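Local coordinates for class II aldolase/adducin domain protein (Pseudomonas syringae pv. phaseolicola 1448A, PDB 3OCR) that is of uncertain function but belongs to the aldolase class II family, whose members may act as lyases or, as in adducin, bind actin filaments, at residues Ile151-Ser154 against Gly155-Ala158; Asp168-Glu171 against Arg172-Val176; Ile215-Ala218 against Ala219-Ala222; Arg255-Asn258 against Ala259-Glu263. All coordinates share one frame; numbering follows the deposited sequence.

Each of the four contacts is local, a single turn or helical stretch folded on itself; they follow one another in series and none nests in or crosses another. Interaction 1 closes the tight turns between helix 148-151 and strand 157-160, an outermost strand of this chain's sheet. Interaction 2, the first turns of helix 169-179, comes next in the chain and belongs to the crossover from that strand to strand 184-187. Interaction 3 ends the long helix 199-219 at an interface with two other subunits. Interaction 4 lies in helix 251-265, about 35 Å between centres from interaction 2 and on the opposite side of the chain's centre; like interaction 3, it touches the second subunit.

Interaction 1. Residues Ile151-Ser154 against Gly155-Ala158; sequences IAFS and GRVA
A type II beta turn from Phe153 to Arg156 leads the chain into strand 157-160, overlapping a type I turn that spans Ile151 to Ser154. Arg156 N closes it on Phe153 O at 2.9 Å, and the positive phi of Gly155 (75°) is what the third position of such a turn calls for. The side chain of Arg156 then folds back over the turn. Its chain bends at chi3 (69°), which lays the guanidinium flat on one face of the Phe153 ring, the centres 4.2 Å apart and the planes only 13° from parallel. The stack is offset: CZ and NH2 sit by the CD2-CE2 side of the ring, with NH2 3.6 Å from Phe153 CE2. In this position NH1 also donates to Ala152 O at 2.9 Å, in the guanidinium plane but well above the plane of the carbonyl. A face contact and an edge bond together fix the rotation of the group, and Gln205 of helix 199-219 holds NH2. Val157 approaches the phenylalanine obliquely, its CG2 3.7 Å from Phe153 CB. Ser154 OG hydrogen-bonds Glu239 of helix 232-243. The turn lies against helices 199-219 and 232-243 and the sheet, where Phe153 packs on Ala208 and Leu209 of helix 199-219 and, with Val157, on Val184 of strand 184-187.

Interaction 2. Residues Asp168-Glu171 against Arg172-Val176; sequences DLSE and RERLV
Arg172 N donates to Asp168 O at 2.7 Å and Leu175 N to Glu171 O at 2.8 Å, short bonds that wind the first turns of helix 169-179 closely. The Asp168 carboxylate caps the start: OD1 accepts from Glu171 N at 3.0 Å, satisfying an amide of the first turn, which lacks a helical carbonyl partner. Close packing continues on the inner side, where Leu175 fits between helix 110-118 and strand 184-187, and the extended Glu171 chain carries OE2 to His160. This helix is the crossover of a beta-alpha-beta unit, joining strand 157-160 to its parallel neighbour 184-187. The side toward solvent is looser. There the bond from Arg174 N to Ser170 O is weak, at 3.4 Å. A water donates to the same carbonyl and also to Glu173 OE1, bridging backbone and carboxylate. Glu173 leans back toward the start of the helix, since its CG lies beside the backbone N (chi1 -57°), and brings CG within 3.1 Å of Leu169 O. The Arg174 guanidinium presents one face to Ser170 O, while its NH2 passes 3.8 Å from Ser170 OG on the way to a salt bridge with Glu163.

Interaction 3. Residues Ile215-Ala218 against Ala219-Ala222; sequences IQIA and AQSA
Ala219 N donates to Ile215 O at 2.9 Å, and Gln220 N follows with a bond to Gln216 O at 3.0 Å, closing the last turn of helix 199-219. At the end of the helix Ser221 N reaches back three residues to Ala218 O at 3.1 Å, coming from above the carbonyl plane. Ser221 OG, modelled in two conformations, also approaches Ala218 O from the same face, but this bond is unusually short and doubtful. Gln220 is the first residue to leave helical phi and psi, and the chain turns off toward helix 232-243. The glutamine's CG stands between its backbone N and carbonyl carbon (chi1 81°), a placement that folds the side chain back on the helix, with CG 3.2 Å from Gln216 O. Its amide is set almost square to that of Gln216, at 84°, with the two NE2 atoms 3.7 Å apart. Both amides are held by other groups: Gln139 of the same chain bonds Gln220 OE1 and Gln216 NE2, and Leu144 N bonds Gln216 OE1. Ile217 runs alongside Gln220, its CD1 close to OE1, and its side chain packs on helix 131-137. Ile215 and Ala218 rest against Ile134 and Ala135 of the second subunit, whose Gln139 bonds Ala219 O, while Gln220 packs on Ala222 of the third subunit.

Interaction 4. Residues Arg255-Asn258 against Ala259-Glu263; sequences RHWN and ALIRE
Arg255 O is gripped by two donors, Ala259 N at 3.3 Å and a water at 2.9 Å. The water in turn accepts from Arg262 NH1 at 2.8 Å, lying in the guanidinium plane, and so ties the ends of two helical turns together. Arg262 bends at chi3 (-54°) to lay one face of its guanidinium over Ala259 CA, and its NE makes a salt bridge with Glu80 of the second subunit. On the other flank of the helix, Ile261 CG1 sits over the five-membered ring of Trp257 in a CH-pi contact, 3.8 Å from the ring centroid, while its CD1 reaches 3.7 Å from Trp257 CZ2. The indole lies there because its CG is anti to the backbone N (chi1 172°). Between these flanks Leu260 CD1 approaches His256 CD2 obliquely at 3.7 Å. The histidine is fixed at both nitrogens, ND1 by Tyr55 of the second subunit and NE2 by His207. Helix 251-265 is thereby seated on two helices of its own chain, with His256, Trp257 and Leu260 on helix 199-219 and Trp257, Leu260 and Ile261 on helix 29-47, while Arg255, Ala259 and Arg262 pack against the second subunit.

Interaction 1. Residues Ile151-Ser154 against Gly155-Ala158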
# COMPACT_ATOMS: atom_id res chain seq x y z
N ILE A 151 17.26 14.83 -5.67
CA ILE A 151 18.42 15.72 -5.90
C ILE A 151 18.63 15.90 -7.40
O ILE A 151 19.02 16.98 -7.86
CB ILE A 151 19.70 15.20 -5.15
CG1 ILE A 151 19.51 15.27 -3.65
CG2 ILE A 151 20.98 15.96 -5.55
CD1 ILE A 151 20.54 14.41 -2.82
N ALA A 152 18.30 14.86 -8.17
CA ALA A 152 18.33 14.94 -9.62
C ALA A 152 17.41 16.04 -10.21
O ALA A 152 17.65 16.54 -11.32
CB ALA A 152 17.99 13.55 -10.23
N PHE A 153 16.35 16.41 -9.48
CA PHE A 153 15.48 17.55 -9.86
C PHE A 153 15.96 18.93 -9.38
O PHE A 153 15.28 19.93 -9.62
CB PHE A 153 14.05 17.28 -9.37
CG PHE A 153 13.32 16.27 -10.21
CD1 PHE A 153 13.25 14.94 -9.82
CD2 PHE A 153 12.78 16.65 -11.43
CE1 PHE A 153 12.60 13.98 -10.65
CE2 PHE A 153 12.12 15.71 -12.25
CZ PHE A 153 12.04 14.39 -11.84
N SER A 154 17.11 18.99 -8.72
CA SER A 154 17.54 20.28 -8.18
C SER A 154 17.73 21.28 -9.33
O SER A 154 18.41 20.98 -10.32
CB SER A 154 18.83 20.13 -7.37
OG SER A 154 19.28 21.41 -6.92
N GLY A 155 17.09 22.44 -9.21
CA GLY A 155 17.14 23.48 -10.22
C GLY A 155 16.30 23.20 -11.46
O GLY A 155 16.38 23.95 -12.44
N ARG A 156 15.49 22.14 -11.44
CA ARG A 156 14.62 21.83 -12.58
C ARG A 156 13.13 22.16 -12.33
O ARG A 156 12.29 22.04 -13.23
CB ARG A 156 14.75 20.36 -12.98
CG ARG A 156 16.06 19.99 -13.71
CD ARG A 156 16.28 18.49 -13.65
NE ARG A 156 15.31 17.71 -14.45
CZ ARG A 156 15.10 16.40 -14.32
NH1 ARG A 156 15.75 15.70 -13.39
NH2 ARG A 156 14.24 15.77 -15.11
N VAL A 157 12.80 22.53 -11.09
CA VAL A 157 11.42 22.52 -10.64
C VAL A 157 10.90 23.91 -10.41
O VAL A 157 11.51 24.70 -9.64
CB VAL A 157 11.24 21.63 -9.36
CG1 VAL A 157 9.76 21.56 -8.96
CG2 VAL A 157 11.81 20.24 -9.61
N ALA A 158 9.78 24.23 -11.07
CA ALA A 158 9.06 25.47 -10.84
C ALA A 158 7.99 25.26 -9.77
O ALA A 158 7.49 24.15 -9.61
CB ALA A 158 8.43 26.00 -12.13

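Interaction 2. Residues Asp168-Glu171 against Arg172-Val176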
# COMPACT_ATOMS: atom_id res chain seq x y z
N ASP A 168 -8.28 31.31 -14.37
CA ASP A 168 -8.61 32.56 -15.05
C ASP A 168 -7.35 33.17 -15.65
O ASP A 168 -6.24 32.70 -15.40
CB ASP A 168 -9.40 33.56 -14.16
CG ASP A 168 -8.54 34.25 -13.07
OD1 ASP A 168 -7.36 34.61 -13.30
OD2 ASP A 168 -9.08 34.46 -11.96
N LEU A 169 -7.56 34.21 -16.45
CA LEU A 169 -6.51 34.87 -17.22
C LEU A 169 -5.37 35.38 -16.35
O LEU A 169 -4.21 35.22 -16.70
CB LEU A 169 -7.13 36.03 -17.99
CG LEU A 169 -6.35 36.62 -19.16
CD1 LEU A 169 -6.17 35.60 -20.29
CD2 LEU A 169 -7.11 37.84 -19.63
N SER A 170 -5.72 36.00 -15.22
CA SER A 170 -4.74 36.49 -14.26
C SER A 170 -3.83 35.34 -13.79
O SER A 170 -2.60 35.48 -13.78
CB SER A 170 -5.46 37.13 -13.07
OG SER A 170 -4.77 38.27 -12.61
N GLU A 171 -4.42 34.20 -13.43
CA GLU A 171 -3.65 33.03 -13.04
C GLU A 171 -2.91 32.36 -14.21
O GLU A 171 -1.79 31.90 -14.01
CB GLU A 171 -4.49 31.98 -12.30
CG GLU A 171 -3.59 30.91 -11.61
CD GLU A 171 -4.33 29.70 -11.09
OE1 GLU A 171 -5.60 29.69 -11.11
OE2 GLU A 171 -3.63 28.74 -10.65
N ARG A 172 -3.53 32.29 -15.39
CA ARG A 172 -2.86 31.74 -16.58
C ARG A 172 -1.51 32.44 -16.82
O ARG A 172 -0.52 31.79 -17.13
CB ARG A 172 -3.70 31.93 -17.84
CG ARG A 172 -4.67 30.83 -18.25
CD ARG A 172 -5.36 31.32 -19.55
NE ARG A 172 -6.66 30.71 -19.85
CZ ARG A 172 -7.84 31.20 -19.48
NH1 ARG A 172 -7.92 32.32 -18.77
NH2 ARG A 172 -8.96 30.57 -19.81
N GLU A 173 -1.50 33.76 -16.70
CA GLU A 173 -0.28 34.56 -16.88
C GLU A 173 0.78 34.15 -15.86
O GLU A 173 1.94 33.93 -16.22
CB GLU A 173 -0.57 36.06 -16.77
CG GLU A 173 -1.62 36.62 -17.72
CD GLU A 173 -2.32 37.90 -17.20
OE1 GLU A 173 -2.07 38.32 -16.04
OE2 GLU A 173 -3.12 38.50 -17.94
N ARG A 174 0.38 34.06 -14.59
CA ARG A 174 1.30 33.72 -13.50
C ARG A 174 1.84 32.30 -13.65
O ARG A 174 3.01 32.04 -13.35
CB ARG A 174 0.63 33.90 -12.14
CG ARG A 174 0.64 35.35 -11.62
CD ARG A 174 0.13 35.43 -10.18
NE ARG A 174 -1.32 35.24 -10.11
CZ ARG A 174 -2.22 36.19 -9.92
NH1 ARG A 174 -1.84 37.46 -9.74
NH2 ARG A 174 -3.51 35.88 -9.89
N LEU A 175 0.99 31.40 -14.15
CA LEU A 175 1.37 29.99 -14.35
C LEU A 175 2.52 29.88 -15.35
O LEU A 175 3.48 29.13 -15.12
CB LEU A 175 0.17 29.18 -14.83
CG LEU A 175 0.34 27.74 -15.27
CD1 LEU A 175 0.54 26.81 -14.07
CD2 LEU A 175 -0.93 27.33 -16.03
N VAL A 176 2.40 30.62 -16.45
CA VAL A 176 3.43 30.66 -17.49
C VAL A 176 4.70 31.35 -16.95
O VAL A 176 5.82 30.85 -17.13
CB VAL A 176 2.89 31.31 -18.81
CG1 VAL A 176 4.03 31.64 -19.78
CG2 VAL A 176 1.85 30.39 -19.49
O HOH W 1 -0.98 37.93 -13.81

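Interaction 3. Residues Ile215-Ala218 against Ala219-Ala222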
# COMPACT_ATOMS: atom_id res chain seq x y z
N ILE A 215 9.25 8.68 -1.91
CA ILE A 215 10.36 8.46 -1.06
C ILE A 215 10.34 9.58 -0.00
O ILE A 215 10.62 9.32 1.16
CB ILE A 215 11.70 8.56 -1.87
CG1 ILE A 215 11.96 7.32 -2.72
CG2 ILE A 215 12.87 8.82 -0.92
CD1 ILE A 215 12.92 7.60 -3.90
N GLN A 216 9.99 10.79 -0.41
CA GLN A 216 10.04 11.95 0.57
C GLN A 216 9.05 11.76 1.74
O GLN A 216 9.36 12.09 2.90
CB GLN A 216 9.64 13.25 -0.10
CG GLN A 216 9.67 14.49 0.95
CD GLN A 216 9.71 15.84 0.24
OE1 GLN A 216 10.47 16.03 -0.70
NE2 GLN A 216 8.89 16.77 0.69
N ILE A 217 7.85 11.29 1.39
CA ILE A 217 6.78 11.12 2.36
C ILE A 217 7.23 10.08 3.42
O ILE A 217 7.07 10.33 4.61
CB ILE A 217 5.44 10.69 1.69
CG1 ILE A 217 4.90 11.79 0.77
CG2 ILE A 217 4.34 10.33 2.75
CD1 ILE A 217 4.98 13.22 1.37
N ALA A 218 7.83 8.98 2.97
CA ALA A 218 8.43 7.97 3.91
C ALA A 218 9.58 8.56 4.73
O ALA A 218 9.60 8.46 5.99
CB ALA A 218 8.89 6.75 3.14
N ALA A 219 10.52 9.21 4.03
CA ALA A 219 11.76 9.75 4.66
C ALA A 219 11.48 10.67 5.82
O ALA A 219 12.14 10.61 6.90
CB ALA A 219 12.62 10.50 3.58
N GLN A 220 10.47 11.51 5.62
CA GLN A 220 10.15 12.57 6.57
C GLN A 220 9.17 12.13 7.70
O GLN A 220 8.74 12.96 8.52
CB GLN A 220 9.64 13.81 5.81
CG GLN A 220 8.17 13.69 5.42
CD GLN A 220 7.73 14.70 4.35
OE1 GLN A 220 6.78 14.42 3.62
NE2 GLN A 220 8.39 15.86 4.27
N SER A 221 8.83 10.84 7.77
CA SER A 221 7.85 10.37 8.77
C SER A 221 8.15 10.74 10.23
O SER A 221 7.23 10.83 11.05
CB SER A 221 7.65 8.88 8.66
OG SER A 221 7.45 8.55 7.31
N ALA A 222 9.42 10.93 10.57
CA ALA A 222 9.75 11.47 11.92
C ALA A 222 10.02 12.94 11.95
O ALA A 222 10.52 13.45 12.96
CB ALA A 222 10.91 10.70 12.58

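Interaction 4. Residues Arg255-Asn258 against Ala259-Glu263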
# COMPACT_ATOMS: atom_id res chain seq x y z
N ARG A 255 15.11 4.24 -23.84
CA ARG A 255 15.29 2.99 -23.10
C ARG A 255 14.24 2.83 -21.98
O ARG A 255 13.63 1.77 -21.82
CB ARG A 255 16.71 2.94 -22.53
CG ARG A 255 17.10 1.66 -21.83
CD ARG A 255 18.55 1.70 -21.32
NE ARG A 255 19.48 1.94 -22.42
CZ ARG A 255 20.17 3.06 -22.58
NH1 ARG A 255 20.08 4.05 -21.69
NH2 ARG A 255 20.97 3.19 -23.62
N HIS A 256 14.07 3.90 -21.19
CA HIS A 256 13.09 3.95 -20.11
C HIS A 256 11.69 3.71 -20.66
O HIS A 256 10.91 2.96 -20.09
CB HIS A 256 13.17 5.33 -19.44
CG HIS A 256 12.31 5.50 -18.24
ND1 HIS A 256 12.82 5.59 -16.96
CD2 HIS A 256 10.97 5.65 -18.11
CE1 HIS A 256 11.83 5.76 -16.10
NE2 HIS A 256 10.70 5.81 -16.77
N TRP A 257 11.38 4.37 -21.77
CA TRP A 257 10.05 4.29 -22.35
C TRP A 257 9.79 2.89 -22.91
O TRP A 257 8.69 2.35 -22.74
CB TRP A 257 9.91 5.31 -23.48
CG TRP A 257 8.63 5.16 -24.28
CD1 TRP A 257 8.46 4.52 -25.49
CD2 TRP A 257 7.35 5.68 -23.91
NE1 TRP A 257 7.14 4.63 -25.89
CE2 TRP A 257 6.44 5.31 -24.92
CE3 TRP A 257 6.88 6.40 -22.80
CZ2 TRP A 257 5.08 5.67 -24.88
CZ3 TRP A 257 5.53 6.74 -22.74
CH2 TRP A 257 4.64 6.38 -23.78
N ASN A 258 10.78 2.32 -23.59
CA ASN A 258 10.60 1.00 -24.25
C ASN A 258 10.31 -0.12 -23.24
O ASN A 258 9.62 -1.10 -23.57
CB ASN A 258 11.86 0.63 -25.05
CG ASN A 258 12.03 1.45 -26.32
OD1 ASN A 258 11.11 2.13 -26.77
ND2 ASN A 258 13.21 1.37 -26.91
N ALA A 259 10.86 0.01 -22.04
CA ALA A 259 10.60 -0.94 -20.95
C ALA A 259 9.19 -0.74 -20.40
O ALA A 259 8.48 -1.71 -20.16
CB ALA A 259 11.65 -0.82 -19.83
N LEU A 260 8.78 0.50 -20.19
CA LEU A 260 7.39 0.79 -19.82
C LEU A 260 6.41 0.15 -20.81
O LEU A 260 5.44 -0.47 -20.39
CB LEU A 260 7.14 2.29 -19.72
CG LEU A 260 7.80 2.96 -18.50
CD1 LEU A 260 7.48 4.45 -18.45
CD2 LEU A 260 7.39 2.31 -17.17
N ILE A 261 6.69 0.30 -22.10
CA ILE A 261 5.86 -0.32 -23.18
C ILE A 261 5.81 -1.84 -23.10
O ILE A 261 4.73 -2.42 -23.18
CB ILE A 261 6.30 0.13 -24.59
CG1 ILE A 261 6.05 1.63 -24.80
CG2 ILE A 261 5.62 -0.71 -25.72
CD1 ILE A 261 4.60 2.05 -24.62
N ARG A 262 6.96 -2.49 -22.97
CA ARG A 262 7.00 -3.95 -22.81
C ARG A 262 6.17 -4.37 -21.59
O ARG A 262 5.44 -5.35 -21.66
CB ARG A 262 8.45 -4.50 -22.69
CG ARG A 262 9.33 -4.34 -23.93
CD ARG A 262 10.61 -5.23 -23.89
NE ARG A 262 11.39 -5.02 -22.67
CZ ARG A 262 12.25 -4.01 -22.46
NH1 ARG A 262 12.51 -3.09 -23.40
NH2 ARG A 262 12.87 -3.92 -21.28
N GLU A 263 6.29 -3.64 -20.47
CA GLU A 263 5.51 -3.94 -19.27
C GLU A 263 4.02 -3.76 -19.50
O GLU A 263 3.22 -4.64 -19.14
CB GLU A 263 5.93 -3.04 -18.10
CG GLU A 263 5.40 -3.55 -16.76
CD GLU A 263 5.66 -2.59 -15.61
OE1 GLU A 263 6.61 -1.77 -15.70
OE2 GLU A 263 4.90 -2.65 -14.63
O HOH W 2 14.18 -0.99 -22.44